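Local coordinates for CBS domain protein (Bacillus anthracis, PDB 3LQN), which is of unknown function, but its tandem pair of CBS domains suggests a regulatory module that may bind an adenosine-type ligand, as many such domains do, at residues 30-35 against 51-56; 62-67 against 90-95; 20-25 against 131-136. All blocks are in the same frame, centred on the assembly; numbering follows the deposited sequence. Where two conformers were deposited one is given.

Interaction 1 of 3, residues 30-35 against 51-56; sequences VQIGNG and IPVLDP. With SO4 (sulfate ion), chain C; SO4 (sulfate ion), chain F.
Val30 lies against Val53 and Leu54 where the linker leading to helix 36-46 passes the edge of strand 50-54, within the first CBS domain of a Bateman-type pair. Two backbone hydrogen bonds bridge Val30 to the strand. Val30 N reaches Pro52 O at 3.2 Å, and Leu54 N returns a shorter bond of 2.9 Å to Val30 O. That carbonyl oxygen also receives the CA-H of Val53, and Gln31 CA makes a similar contact with Leu54 O. Proline is accommodated at position 52 because the bridge uses only its carbonyl, the N-H coming from Leu54.

Beyond this bridge a water links the backbones, accepting from Ile32 N and donating to Leu54 O.

The apolar contacts are made by beta-branched residues, suited to extended chain and to burial. Val30 and Ile51 cross at about a right angle, Val30 CG1 standing 3.8 Å from Ile51 CD1. Ile51 CG1 lies between the backbone N and the carbonyl carbon (chi1 54°), which carries CD1 toward the linker. Ile32 CG2 meets Val53 CG1, the branch that is anti to its own backbone N, at 3.7 Å. Gln31 runs extended alongside, its CG passing Leu54 O and its OE1 approaching the ring of Pro56.

Asn34 N to Gln31 O closes the type I turn Gln31-Asn34, and Asn34 OD1 braces it by accepting from Gln31 N, the donor 44° above the amide's carbonyl plane. Asp55 OD2 bonds to His61 NE2, while OD1 accepts from Met57 N and Lys59 N. Of two sulfates, probably from the crystallisation liquor, the one of chain C accepts at O3 from N of Gly35, the N-cap of helix 36-46, at 2.7 Å, and that of chain F accepts at O1 from Asn34 ND2 at 2.8 Å.

Interaction 2 of 3, residues 62-67 against 90-95; sequences GLISTA and EQVMKQ. With SO4 (sulfate ion), chain B; FMT (formic acid), chain H.
Ile64 and Val92 form the tight end of this contact, their side chains crossing obliquely with Ile64 CD1 only 3.5 Å from Val92 CG2, closer than methyl groups usually sit. Ile64 CG1 is anti to the backbone N (chi1 -179°), which extends CD1 to meet the valine branch. A long, beta-branched isoleucine suits this buried strand position because it can reach the linker while its backbone stays extended. Beside this pair, Met93 CB lies 3.5 Å from Leu63 O, next to the backbone bond.

The backbones are joined by a single antiparallel hydrogen-bonded pair, Leu63 with Lys94. Leu63 N donates to Lys94 O and Lys94 N to Leu63 O, both at 3.0 Å; the second bond is the straighter, with 174° at the hydrogen. At Gly62 the chains come closer still: glycine, having no side chain, leaves Lys94 O room to sit 3.2 Å from Gly62 CA.

The solvent side is looser. Lys94, with CG anti to its backbone N, sends its aliphatic chain away from the strand, as befits an exposed lysine. Gln95 also turns away, and its N donates to O4 of the chain B sulfate at 3.1 Å; this ion, probably from the crystallisation liquor, is also held by Asp96 N.

Residues 90-95 belong to the second CBS range and strand 60-65 to the first, consistent with a Bateman module's interlocked halves. Strand 60-65 thus has this linker along one edge and strand 50-54 along the other. Ile64 and Val92 both touch Leu36 of helix 36-46 and Ile69 of helix 66-72.

Interaction 3 of 3, residues 20-25 against 131-136; sequences LMISSE and ILTRRA. With SO4 (sulfate ion), chain D; SO4 (sulfate ion), chain G.
Leu20 directs its side chain toward the start of helix 134-144, packing also on Ile137 and Leu140, while its backbone O lies 3.7 Å from Ala136 CB. The small alanine lets the chain approach the first helical turn. A water accepts from Thr133 N and lies in donating range of Leu20 O and of O1 of the chain D sulfate.

Met21 comes next, with CB 3.4 Å from Ile131 O. Its CG lies between the backbone N and the carbonyl carbon (chi1 71°), and the flexible chain runs on toward Leu102 and Ala121.

Ile22 forms the antiparallel hydrogen-bonded pair with Ile131. Its N donates to Ile131 O at 2.7 Å, and Ile131 N returns a bond of 3.0 Å to Ile22 O. The two isoleucines lie on the same face of the sheet, Ile22 CB 3.9 Å from Ile131 CG1, while Ile22 CD1 meets Thr133 CG2. Threonine suits its place doubly: the methyl packs, and OG1 accepts from Ala136 N as the N-cap and donates to the chain D sulfate.

At Ser23 the segment turns away, its OG donating to Glu25 OE2.

Arg135 meets the chain D and chain G sulfates, probably from the crystallisation liquor, at its guanidinium edge, and its NE forms a salt bridge with Asp115 OD1 of the second subunit. A short N-terminal strand added to the C-terminal CBS domain's sheet, beside an anion-gathering strand-to-helix turn, is consistent with a Bateman module's ligand cleft.

Interactions 1 and 2 are neighbours, their centres about 9 Å apart, joined through the antiparallel pair of strands 50-54 and 60-65: Ile51 and Val53 bond to Ile64 and Gly62. Each binds a linker segment to one strand of that small sheet, and along the chain interaction 1 closes before interaction 2 opens. Interaction 3 lies on the opposite side of the chain's centre, about 19 Å from both centres, in the four-stranded sheet containing strand 128-133. Its two segments enclose both others in sequence, so residues from near the N-terminus complete the second CBS domain's sheet. In return, segment 90-95 of the second CBS range pairs with strand 60-65 of the first, tying the tandem domains together.

Interaction 1 of 3, residues 30-35 against 51-56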
ATOM      1  N   VAL A  30       2.515   5.676  16.957  1.00 23.65           N
ATOM      2  CA  VAL A  30       3.529   5.330  17.936  1.00 24.25           C
ATOM      3  C   VAL A  30       4.376   6.577  18.246  1.00 21.98           C
ATOM      4  O   VAL A  30       4.215   7.618  17.607  1.00 27.90           O
ATOM      5  CB  VAL A  30       4.435   4.144  17.421  1.00 23.01           C
ATOM      6  CG1 VAL A  30       3.617   2.847  17.402  1.00 26.17           C
ATOM      7  CG2 VAL A  30       4.999   4.463  16.017  1.00 20.68           C
ATOM      8  N   GLN A  31       5.327   6.441  19.165  1.00 23.78           N
ATOM      9  CA  GLN A  31       6.294   7.486  19.562  1.00 28.39           C
ATOM     10  C   GLN A  31       7.717   7.101  19.217  1.00 26.84           C
ATOM     11  O   GLN A  31       7.996   5.928  19.079  1.00 23.85           O
ATOM     12  CB  GLN A  31       6.212   7.677  21.089  1.00 30.56           C
ATOM     13  CG  GLN A  31       4.868   8.191  21.509  1.00 39.11           C
ATOM     14  CD  GLN A  31       4.927   8.909  22.843  1.00 52.49           C
ATOM     15  OE1 GLN A  31       4.463  10.037  22.972  1.00 52.66           O
ATOM     16  NE2 GLN A  31       5.526   8.264  23.837  1.00 42.80           N
ATOM     17  N   ILE A  32       8.642   8.061  19.113  0.99 25.26           N
ATOM     18  CA  ILE A  32      10.033   7.722  18.634  0.99 31.46           C
ATOM     19  C   ILE A  32      10.834   6.667  19.444  0.99 33.46           C
ATOM     20  O   ILE A  32      11.701   5.909  18.916  0.99 34.17           O
ATOM     21  CB  ILE A  32      10.941   9.013  18.410  0.99 39.24           C
ATOM     22  CG1 ILE A  32      11.216   9.708  19.741  0.99 37.79           C
ATOM     23  CG2 ILE A  32      10.306   9.987  17.377  0.99 43.03           C
ATOM     24  CD1 ILE A  32      12.473  10.599  19.741  0.99 46.32           C
ATOM     25  N   GLY A  33      10.542   6.608  20.724  1.00 24.72           N
ATOM     26  CA  GLY A  33      11.198   5.657  21.589  1.00 26.83           C
ATOM     27  C   GLY A  33      10.496   4.334  21.715  1.00 25.56           C
ATOM     28  O   GLY A  33      11.011   3.472  22.403  1.00 24.68           O
ATOM     29  N   ASN A  34       9.334   4.146  21.058  1.00 22.17           N
ATOM     30  CA  ASN A  34       8.742   2.802  21.063  1.00 23.98           C
ATOM     31  C   ASN A  34       9.643   1.762  20.388  1.00 21.30           C
ATOM     32  O   ASN A  34      10.323   2.088  19.417  1.00 23.57           O
ATOM     33  CB  ASN A  34       7.370   2.801  20.387  1.00 18.68           C
ATOM     34  CG  ASN A  34       6.271   3.435  21.259  1.00 22.41           C
ATOM     35  OD1 ASN A  34       5.346   4.021  20.760  1.00 25.17           O
ATOM     36  ND2 ASN A  34       6.415   3.322  22.575  1.00 26.02           N
ATOM     37  N   GLY A  35       9.641   0.538  20.913  1.00 21.08           N
ATOM     38  CA  GLY A  35      10.296  -0.631  20.289  1.00 21.80           C
ATOM     39  C   GLY A  35       9.699  -0.990  18.935  1.00 22.38           C
ATOM     40  O   GLY A  35       8.537  -0.677  18.658  1.00 20.10           O
ATOM     41  N   ILE A  51       1.813   4.223   9.764  1.00 18.79           N
ATOM     42  CA  ILE A  51       1.218   5.064  10.804  1.00 22.09           C
ATOM     43  C   ILE A  51       2.148   6.187  11.169  1.00 16.86           C
ATOM     44  O   ILE A  51       3.381   6.077  10.998  1.00 18.27           O
ATOM     45  CB  ILE A  51       0.869   4.255  12.090  1.00 23.50           C
ATOM     46  CG1 ILE A  51       2.112   3.501  12.593  1.00 25.63           C
ATOM     47  CG2 ILE A  51      -0.297   3.338  11.817  1.00 26.04           C
ATOM     48  CD1 ILE A  51       1.943   2.855  13.997  1.00 24.25           C
ATOM     49  N   PRO A  52       1.585   7.308  11.654  1.00 20.16           N
ATOM     50  CA  PRO A  52       2.419   8.431  12.065  1.00 15.19           C
ATOM     51  C   PRO A  52       3.184   8.138  13.340  1.00 22.44           C
ATOM     52  O   PRO A  52       2.719   7.367  14.197  1.00 18.38           O
ATOM     53  CB  PRO A  52       1.392   9.553  12.365  1.00 23.73           C
ATOM     54  CG  PRO A  52       0.102   8.791  12.747  1.00 24.62           C
ATOM     55  CD  PRO A  52       0.132   7.591  11.799  1.00 21.97           C
ATOM     56  N   VAL A  53       4.385   8.707  13.396  1.00 19.65           N
ATOM     57  CA  VAL A  53       5.148   8.817  14.643  1.00 20.95           C
ATOM     58  C   VAL A  53       4.937  10.192  15.285  1.00 22.88           C
ATOM     59  O   VAL A  53       5.261  11.199  14.665  1.00 26.33           O
ATOM     60  CB  VAL A  53       6.642   8.587  14.325  1.00 19.25           C
ATOM     61  CG1 VAL A  53       7.438   8.525  15.638  1.00 19.92           C
ATOM     62  CG2 VAL A  53       6.816   7.276  13.470  1.00 20.80           C
ATOM     63  N   LEU A  54       4.410  10.256  16.513  1.00 17.17           N
ATOM     64  CA  LEU A  54       4.005  11.509  17.145  1.00 18.44           C
ATOM     65  C   LEU A  54       4.852  11.742  18.389  1.00 25.30           C
ATOM     66  O   LEU A  54       5.391  10.800  18.946  1.00 28.94           O
ATOM     67  CB  LEU A  54       2.529  11.462  17.596  1.00 17.63           C
ATOM     68  CG  LEU A  54       1.518  11.189  16.447  1.00 17.60           C
ATOM     69  CD1 LEU A  54       0.101  11.240  17.097  1.00 21.55           C
ATOM     70  CD2 LEU A  54       1.657  12.193  15.286  1.00 23.42           C
ATOM     71  N   ASP A  55       4.963  12.989  18.787  1.00 24.72           N
ATOM     72  CA  ASP A  55       5.567  13.316  20.091  1.00 25.05           C
ATOM     73  C   ASP A  55       4.513  13.395  21.169  1.00 30.00           C
ATOM     74  O   ASP A  55       3.308  13.160  20.907  1.00 23.43           O
ATOM     75  CB  ASP A  55       6.476  14.573  20.018  1.00 29.13           C
ATOM     76  CG  ASP A  55       5.756  15.831  19.662  1.00 32.53           C
ATOM     77  OD1 ASP A  55       4.551  16.020  19.965  1.00 28.51           O
ATOM     78  OD2 ASP A  55       6.427  16.708  19.106  1.00 34.09           O
ATOM     79  N   PRO A  56       4.935  13.736  22.410  1.00 32.51           N
ATOM     80  CA  PRO A  56       3.897  13.754  23.454  1.00 32.37           C
ATOM     81  C   PRO A  56       2.874  14.880  23.308  1.00 31.82           C
ATOM     82  O   PRO A  56       1.843  14.861  23.975  1.00 34.07           O
ATOM     83  CB  PRO A  56       4.719  13.937  24.748  1.00 34.90           C
ATOM     84  CG  PRO A  56       6.003  13.279  24.462  1.00 29.56           C
ATOM     85  CD  PRO A  56       6.283  13.541  22.975  1.00 35.94           C
TER
HETATM   86  S   SO4 C 162       8.063  -0.328  24.025  1.00 37.02           S
HETATM   87  O1  SO4 C 162       8.852   0.695  24.730  1.00 45.83           O
HETATM   88  O2  SO4 C 162       6.860  -0.524  24.825  1.00 50.63           O
HETATM   89  O3  SO4 C 162       7.665   0.293  22.802  1.00 29.05           O
HETATM   90  O4  SO4 C 162       8.810  -1.527  23.836  1.00 34.45           O
HETATM   91  S   SO4 F 165       3.892   4.480  25.116  1.00130.65           S
HETATM   92  O1  SO4 F 165       5.218   4.879  24.638  1.00126.14           O
HETATM   93  O2  SO4 F 165       3.845   4.615  26.572  1.00133.99           O
HETATM   94  O3  SO4 F 165       2.873   5.362  24.550  1.00130.87           O
HETATM   95  O4  SO4 F 165       3.606   3.093  24.740  1.00125.95           O
HETATM   96  O   HOH W   1       8.193  10.564  19.442  1.00 46.10           O

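Interaction 2 of 3, residues 62-67 against 90-95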
ATOM      1  N   GLY A  62       7.181  11.910  11.908  1.00 25.11           N
ATOM      2  CA  GLY A  62       7.532  11.112  10.774  1.00 25.37           C
ATOM      3  C   GLY A  62       6.506  10.046  10.584  1.00 26.60           C
ATOM      4  O   GLY A  62       5.486  10.067  11.244  1.00 26.36           O
ATOM      5  N   LEU A  63       6.801   9.107   9.707  1.00 23.77           N
ATOM      6  CA  LEU A  63       5.894   7.985   9.420  1.00 24.34           C
ATOM      7  C   LEU A  63       6.680   6.704   9.625  1.00 29.41           C
ATOM      8  O   LEU A  63       7.884   6.676   9.343  1.00 25.64           O
ATOM      9  CB  LEU A  63       5.480   7.961   7.958  1.00 24.56           C
ATOM     10  CG  LEU A  63       4.179   8.578   7.438  1.00 32.94           C
ATOM     11  CD1 LEU A  63       3.994   8.241   5.925  1.00 35.56           C
ATOM     12  CD2 LEU A  63       2.999   8.081   8.244  1.00 28.25           C
ATOM     13  N   ILE A  64       6.007   5.624  10.011  1.00 22.09           N
ATOM     14  CA  ILE A  64       6.703   4.325  10.016  1.00 21.38           C
ATOM     15  C   ILE A  64       5.819   3.335   9.364  1.00 23.29           C
ATOM     16  O   ILE A  64       4.617   3.353   9.656  1.00 22.41           O
ATOM     17  CB  ILE A  64       7.170   3.919  11.423  1.00 17.02           C
ATOM     18  CG1 ILE A  64       7.918   2.565  11.357  1.00 15.68           C
ATOM     19  CG2 ILE A  64       5.988   3.846  12.429  1.00 19.91           C
ATOM     20  CD1 ILE A  64       8.632   2.192  12.709  1.00 19.82           C
ATOM     21  N   SER A  65       6.368   2.498   8.458  1.00 19.89           N
ATOM     22  CA  SER A  65       5.574   1.507   7.725  1.00 20.52           C
ATOM     23  C   SER A  65       6.075   0.093   7.986  1.00 19.55           C
ATOM     24  O   SER A  65       7.177  -0.058   8.433  1.00 19.25           O
ATOM     25  CB  SER A  65       5.667   1.787   6.203  1.00 23.03           C
ATOM     26  OG  SER A  65       6.986   1.536   5.727  1.00 22.64           O
ATOM     27  N   THR A  66       5.277  -0.909   7.672  0.60 17.91           N
ATOM     28  CA  THR A  66       5.721  -2.272   7.803  0.60 18.43           C
ATOM     29  C   THR A  66       6.895  -2.534   6.865  0.60 19.38           C
ATOM     30  O   THR A  66       7.809  -3.295   7.199  0.60 15.11           O
ATOM     31  CB  THR A  66       4.562  -3.245   7.508  0.60 26.17           C
ATOM     32  OG1 THR A  66       3.475  -2.929   8.390  0.60 24.77           O
ATOM     33  CG2 THR A  66       4.996  -4.690   7.716  0.60 24.05           C
ATOM     34  N   ALA A  67       6.844  -1.931   5.670  1.00 20.34           N
ATOM     35  CA  ALA A  67       7.990  -1.975   4.784  1.00 20.01           C
ATOM     36  C   ALA A  67       9.289  -1.438   5.473  1.00 17.96           C
ATOM     37  O   ALA A  67      10.362  -2.056   5.312  1.00 21.61           O
ATOM     38  CB  ALA A  67       7.694  -1.259   3.449  1.00 26.40           C
ATOM     39  N   GLU A  90      12.633   5.180  16.032  1.00 21.13           N
ATOM     40  CA  GLU A  90      13.540   6.229  15.539  1.00 33.85           C
ATOM     41  C   GLU A  90      14.536   5.694  14.496  1.00 31.87           C
ATOM     42  O   GLU A  90      14.940   6.435  13.618  1.00 27.67           O
ATOM     43  CB  GLU A  90      14.324   6.890  16.685  1.00 27.19           C
ATOM     44  CG  GLU A  90      15.353   6.031  17.368  1.00 47.10           C
ATOM     45  CD  GLU A  90      15.905   6.726  18.630  1.00 73.73           C
ATOM     46  OE1 GLU A  90      15.331   6.515  19.730  1.00 82.42           O
ATOM     47  OE2 GLU A  90      16.895   7.495  18.518  1.00 68.44           O
ATOM     48  N   GLN A  91      14.897   4.418  14.584  1.00 24.71           N
ATOM     49  CA  GLN A  91      15.959   3.890  13.698  1.00 22.83           C
ATOM     50  C   GLN A  91      15.474   3.615  12.278  1.00 21.42           C
ATOM     51  O   GLN A  91      16.306   3.446  11.385  1.00 25.90           O
ATOM     52  CB  GLN A  91      16.560   2.611  14.257  1.00 20.59           C
ATOM     53  CG  GLN A  91      17.323   2.782  15.544  1.00 23.80           C
ATOM     54  CD  GLN A  91      17.655   1.463  16.119  1.00 26.41           C
ATOM     55  OE1 GLN A  91      16.828   0.854  16.778  1.00 32.35           O
ATOM     56  NE2 GLN A  91      18.896   0.985  15.888  1.00 26.30           N
ATOM     57  N   VAL A  92      14.172   3.556  12.041  1.00 17.24           N
ATOM     58  CA  VAL A  92      13.681   3.192  10.705  1.00 19.43           C
ATOM     59  C   VAL A  92      12.632   4.167  10.150  1.00 20.86           C
ATOM     60  O   VAL A  92      12.244   4.051   9.006  1.00 21.27           O
ATOM     61  CB  VAL A  92      13.117   1.715  10.616  1.00 19.07           C
ATOM     62  CG1 VAL A  92      14.207   0.649  10.965  1.00 18.98           C
ATOM     63  CG2 VAL A  92      11.835   1.570  11.491  1.00 19.25           C
ATOM     64  N   MET A  93      12.100   5.047  10.983  1.00 21.13           N
ATOM     65  CA  MET A  93      11.059   5.953  10.487  1.00 19.59           C
ATOM     66  C   MET A  93      11.588   6.900   9.375  1.00 23.80           C
ATOM     67  O   MET A  93      12.783   7.145   9.234  1.00 25.82           O
ATOM     68  CB  MET A  93      10.495   6.801  11.637  1.00 20.74           C
ATOM     69  CG  MET A  93      11.473   7.754  12.172  1.00 24.32           C
ATOM     70  SD  MET A  93      10.658   8.747  13.503  1.00 35.21           S
ATOM     71  CE  MET A  93      12.018   9.735  14.068  1.00 56.47           C
ATOM     72  N   LYS A  94      10.651   7.476   8.643  1.00 23.76           N
ATOM     73  CA  LYS A  94      10.934   8.400   7.528  1.00 22.33           C
ATOM     74  C   LYS A  94      10.531   9.772   8.059  1.00 31.75           C
ATOM     75  O   LYS A  94       9.411   9.950   8.524  1.00 31.09           O
ATOM     76  CB  LYS A  94      10.059   7.976   6.376  1.00 23.07           C
ATOM     77  CG  LYS A  94      10.209   8.750   5.032  1.00 43.32           C
ATOM     78  CD  LYS A  94       9.358   8.074   3.953  1.00 52.42           C
ATOM     79  CE  LYS A  94       9.712   8.527   2.540  1.00 56.87           C
ATOM     80  NZ  LYS A  94       9.575   7.391   1.581  1.00 58.85           N
ATOM     81  N   GLN A  95      11.457  10.724   8.035  1.00 30.76           N
ATOM     82  CA  GLN A  95      11.195  12.074   8.544  1.00 40.10           C
ATOM     83  C   GLN A  95      10.771  12.988   7.402  1.00 37.49           C
ATOM     84  O   GLN A  95      10.031  13.925   7.618  1.00 37.00           O
ATOM     85  CB  GLN A  95      12.440  12.664   9.188  1.00 49.73           C
ATOM     86  CG  GLN A  95      13.041  11.847  10.318  1.00 54.01           C
ATOM     87  CD  GLN A  95      13.318  12.698  11.536  1.00 51.02           C
ATOM     88  OE1 GLN A  95      12.754  13.774  11.682  1.00 55.09           O
ATOM     89  NE2 GLN A  95      14.161  12.207  12.429  1.00 55.87           N
TER
HETATM   90  S   SO4 B 161      14.447  10.151   6.102  1.00 85.41           S
HETATM   91  O1  SO4 B 161      15.810  10.103   5.574  1.00 96.29           O
HETATM   92  O2  SO4 B 161      13.733  11.294   5.558  1.00 60.75           O
HETATM   93  O3  SO4 B 161      13.750   8.925   5.704  1.00 95.12           O
HETATM   94  O4  SO4 B 161      14.490  10.235   7.569  1.00 93.19           O
HETATM   95  C   FMT H 167      -0.306  -4.156   7.382  1.00 55.44           C
HETATM   96  O1  FMT H 167      -1.333  -3.946   8.020  1.00 57.06           O
HETATM   97  O2  FMT H 167       0.672  -4.710   7.866  1.00 53.20           O

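Interaction 3 of 3, residues 20-25 against 131-136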
ATOM      1  N   LEU A  20     -11.568  15.282   3.043  1.00 27.78           N
ATOM      2  CA  LEU A  20     -11.245  13.983   2.461  1.00 31.47           C
ATOM      3  C   LEU A  20     -10.501  13.091   3.474  1.00 33.97           C
ATOM      4  O   LEU A  20     -10.410  11.865   3.307  1.00 30.47           O
ATOM      5  CB  LEU A  20     -10.286  14.161   1.270  1.00 33.80           C
ATOM      6  CG  LEU A  20     -10.742  14.850  -0.035  1.00 45.40           C
ATOM      7  CD1 LEU A  20      -9.609  15.004  -1.031  1.00 44.55           C
ATOM      8  CD2 LEU A  20     -11.857  14.091  -0.674  1.00 46.02           C
ATOM      9  N   MET A  21      -9.927  13.699   4.496  1.00 32.86           N
ATOM     10  CA  MET A  21      -8.986  12.940   5.325  1.00 32.30           C
ATOM     11  C   MET A  21      -9.703  11.983   6.255  1.00 33.07           C
ATOM     12  O   MET A  21     -10.889  12.148   6.577  1.00 29.50           O
ATOM     13  CB  MET A  21      -8.061  13.868   6.120  1.00 27.87           C
ATOM     14  CG  MET A  21      -8.809  14.598   7.237  1.00 24.98           C
ATOM     15  SD  MET A  21      -7.737  15.670   8.162  1.00 27.29           S
ATOM     16  CE  MET A  21      -8.936  16.049   9.430  1.00 28.92           C
ATOM     17  N   ILE A  22      -8.969  10.962   6.691  1.00 27.98           N
ATOM     18  CA  ILE A  22      -9.442  10.127   7.769  1.00 23.64           C
ATOM     19  C   ILE A  22      -8.999  10.797   9.053  1.00 23.60           C
ATOM     20  O   ILE A  22      -7.829  11.099   9.219  1.00 24.92           O
ATOM     21  CB  ILE A  22      -8.767   8.707   7.660  1.00 28.35           C
ATOM     22  CG1 ILE A  22      -9.219   7.949   6.401  1.00 32.74           C
ATOM     23  CG2 ILE A  22      -9.036   7.911   8.881  1.00 28.12           C
ATOM     24  CD1 ILE A  22      -8.264   6.730   6.090  1.00 33.62           C
ATOM     25  N   SER A  23      -9.925  11.031   9.985  1.00 21.68           N
ATOM     26  CA  SER A  23      -9.560  11.805  11.164  1.00 26.91           C
ATOM     27  C   SER A  23      -8.588  11.078  12.096  1.00 24.29           C
ATOM     28  O   SER A  23      -8.594   9.863  12.175  1.00 24.13           O
ATOM     29  CB  SER A  23     -10.830  12.203  11.916  1.00 34.55           C
ATOM     30  OG  SER A  23     -10.530  13.273  12.800  1.00 47.99           O
ATOM     31  N   SER A  24      -7.767  11.839  12.800  1.00 27.55           N
ATOM     32  CA  SER A  24      -6.618  11.293  13.536  1.00 25.26           C
ATOM     33  C   SER A  24      -7.038  10.308  14.639  1.00 33.52           C
ATOM     34  O   SER A  24      -6.320   9.353  14.980  1.00 27.04           O
ATOM     35  CB  SER A  24      -5.795  12.428  14.169  1.00 20.41           C
ATOM     36  OG  SER A  24      -6.588  13.258  15.000  1.00 26.45           O
ATOM     37  N   GLU A  25      -8.225  10.530  15.191  1.00 29.83           N
ATOM     38  CA  GLU A  25      -8.731   9.580  16.176  1.00 31.88           C
ATOM     39  C   GLU A  25      -9.009   8.179  15.625  1.00 30.62           C
ATOM     40  O   GLU A  25      -9.101   7.254  16.405  1.00 33.93           O
ATOM     41  CB  GLU A  25      -9.895  10.148  16.980  1.00 36.68           C
ATOM     42  CG  GLU A  25     -11.204  10.083  16.270  1.00 44.87           C
ATOM     43  CD  GLU A  25     -11.372  11.194  15.266  1.00 55.78           C
ATOM     44  OE1 GLU A  25     -12.405  11.185  14.556  1.00 63.82           O
ATOM     45  OE2 GLU A  25     -10.489  12.079  15.202  1.00 52.65           O
ATOM     46  N   ILE A 131      -5.115  11.513   8.124  1.00 19.99           N
ATOM     47  CA  ILE A 131      -4.325  11.041   6.977  1.00 18.55           C
ATOM     48  C   ILE A 131      -5.196  11.105   5.731  1.00 23.70           C
ATOM     49  O   ILE A 131      -6.435  10.922   5.787  1.00 27.47           O
ATOM     50  CB  ILE A 131      -3.761   9.617   7.212  1.00 21.26           C
ATOM     51  CG1 ILE A 131      -4.892   8.596   7.304  1.00 27.15           C
ATOM     52  CG2 ILE A 131      -2.906   9.575   8.457  1.00 26.51           C
ATOM     53  CD1 ILE A 131      -4.444   7.197   6.818  1.00 26.62           C
ATOM     54  N   LEU A 132      -4.574  11.360   4.589  0.71 24.67           N
ATOM     55  CA  LEU A 132      -5.319  11.439   3.341  0.71 30.47           C
ATOM     56  C   LEU A 132      -4.787  10.377   2.382  0.71 28.71           C
ATOM     57  O   LEU A 132      -3.639  10.429   1.973  0.71 26.23           O
ATOM     58  CB  LEU A 132      -5.229  12.842   2.746  0.71 26.36           C
ATOM     59  CG  LEU A 132      -5.760  13.229   1.375  0.71 35.04           C
ATOM     60  CD1 LEU A 132      -7.250  13.440   1.383  0.71 40.21           C
ATOM     61  CD2 LEU A 132      -5.068  14.490   1.045  0.71 33.23           C
ATOM     62  N   THR A 133      -5.650   9.430   2.032  1.00 30.96           N
ATOM     63  CA  THR A 133      -5.273   8.256   1.252  1.00 29.47           C
ATOM     64  C   THR A 133      -5.560   8.473  -0.213  1.00 20.27           C
ATOM     65  O   THR A 133      -6.367   9.320  -0.644  1.00 27.03           O
ATOM     66  CB  THR A 133      -6.132   7.065   1.599  1.00 28.75           C
ATOM     67  OG1 THR A 133      -7.477   7.402   1.240  1.00 34.99           O
ATOM     68  CG2 THR A 133      -6.053   6.777   3.075  1.00 35.70           C
ATOM     69  N   ARG A 134      -4.962   7.598  -1.015  1.00 26.15           N
ATOM     70  CA  ARG A 134      -5.291   7.565  -2.414  1.00 27.36           C
ATOM     71  C   ARG A 134      -6.727   7.208  -2.674  1.00 28.94           C
ATOM     72  O   ARG A 134      -7.331   7.755  -3.580  1.00 32.95           O
ATOM     73  CB  ARG A 134      -4.415   6.539  -3.149  1.00 31.68           C
ATOM     74  CG  ARG A 134      -3.022   7.007  -3.250  1.00 31.34           C
ATOM     75  CD  ARG A 134      -2.239   5.920  -3.891  1.00 36.09           C
ATOM     76  NE  ARG A 134      -1.008   6.441  -4.428  1.00 41.43           N
ATOM     77  CZ  ARG A 134      -0.012   5.661  -4.786  1.00 37.48           C
ATOM     78  NH1 ARG A 134      -0.153   4.356  -4.638  1.00 38.69           N
ATOM     79  NH2 ARG A 134       1.098   6.186  -5.261  1.00 44.62           N
ATOM     80  N   ARG A 135      -7.287   6.279  -1.911  0.52 30.60           N
ATOM     81  CA  ARG A 135      -8.667   5.882  -2.181  0.52 33.29           C
ATOM     82  C   ARG A 135      -9.622   7.065  -2.190  0.52 37.37           C
ATOM     83  O   ARG A 135     -10.412   7.212  -3.109  0.52 37.16           O
ATOM     84  CB  ARG A 135      -9.148   4.815  -1.205  0.52 38.89           C
ATOM     85  CG  ARG A 135     -10.597   4.466  -1.415  0.52 38.33           C
ATOM     86  CD  ARG A 135     -10.996   3.252  -0.608  0.52 42.38           C
ATOM     87  NE  ARG A 135     -12.331   2.807  -0.983  0.52 44.87           N
ATOM     88  CZ  ARG A 135     -13.456   3.363  -0.548  0.52 38.77           C
ATOM     89  NH1 ARG A 135     -13.419   4.393   0.287  0.52 40.28           N
ATOM     90  NH2 ARG A 135     -14.619   2.885  -0.952  0.52 38.80           N
ATOM     91  N   ALA A 136      -9.526   7.931  -1.177  1.00 34.36           N
ATOM     92  CA  ALA A 136     -10.391   9.070  -1.101  1.00 30.11           C
ATOM     93  C   ALA A 136     -10.280   9.949  -2.367  1.00 38.98           C
ATOM     94  O   ALA A 136     -11.279  10.394  -2.920  1.00 36.90           O
ATOM     95  CB  ALA A 136     -10.095   9.909   0.213  1.00 30.90           C
TER
HETATM   96  S   SO4 D 163     -10.795   6.419   2.735  1.00 69.92           S
HETATM   97  O1  SO4 D 163     -10.588   7.825   3.060  1.00 75.94           O
HETATM   98  O2  SO4 D 163     -11.646   5.805   3.752  1.00 85.15           O
HETATM   99  O3  SO4 D 163     -11.489   6.313   1.449  1.00 70.60           O
HETATM  100  O4  SO4 D 163      -9.492   5.750   2.703  1.00 66.61           O
HETATM  101  S   SO4 G 166     -17.243   4.717   0.789  1.00139.86           S
HETATM  102  O1  SO4 G 166     -17.934   5.998   0.672  1.00141.58           O
HETATM  103  O2  SO4 G 166     -17.878   3.946   1.851  1.00139.84           O
HETATM  104  O3  SO4 G 166     -17.352   3.982  -0.470  1.00139.78           O
HETATM  105  O4  SO4 G 166     -15.834   4.939   1.114  1.00138.29           O
HETATM  106  O   HOH W   2      -8.588   9.844   3.265  1.00 32.93           O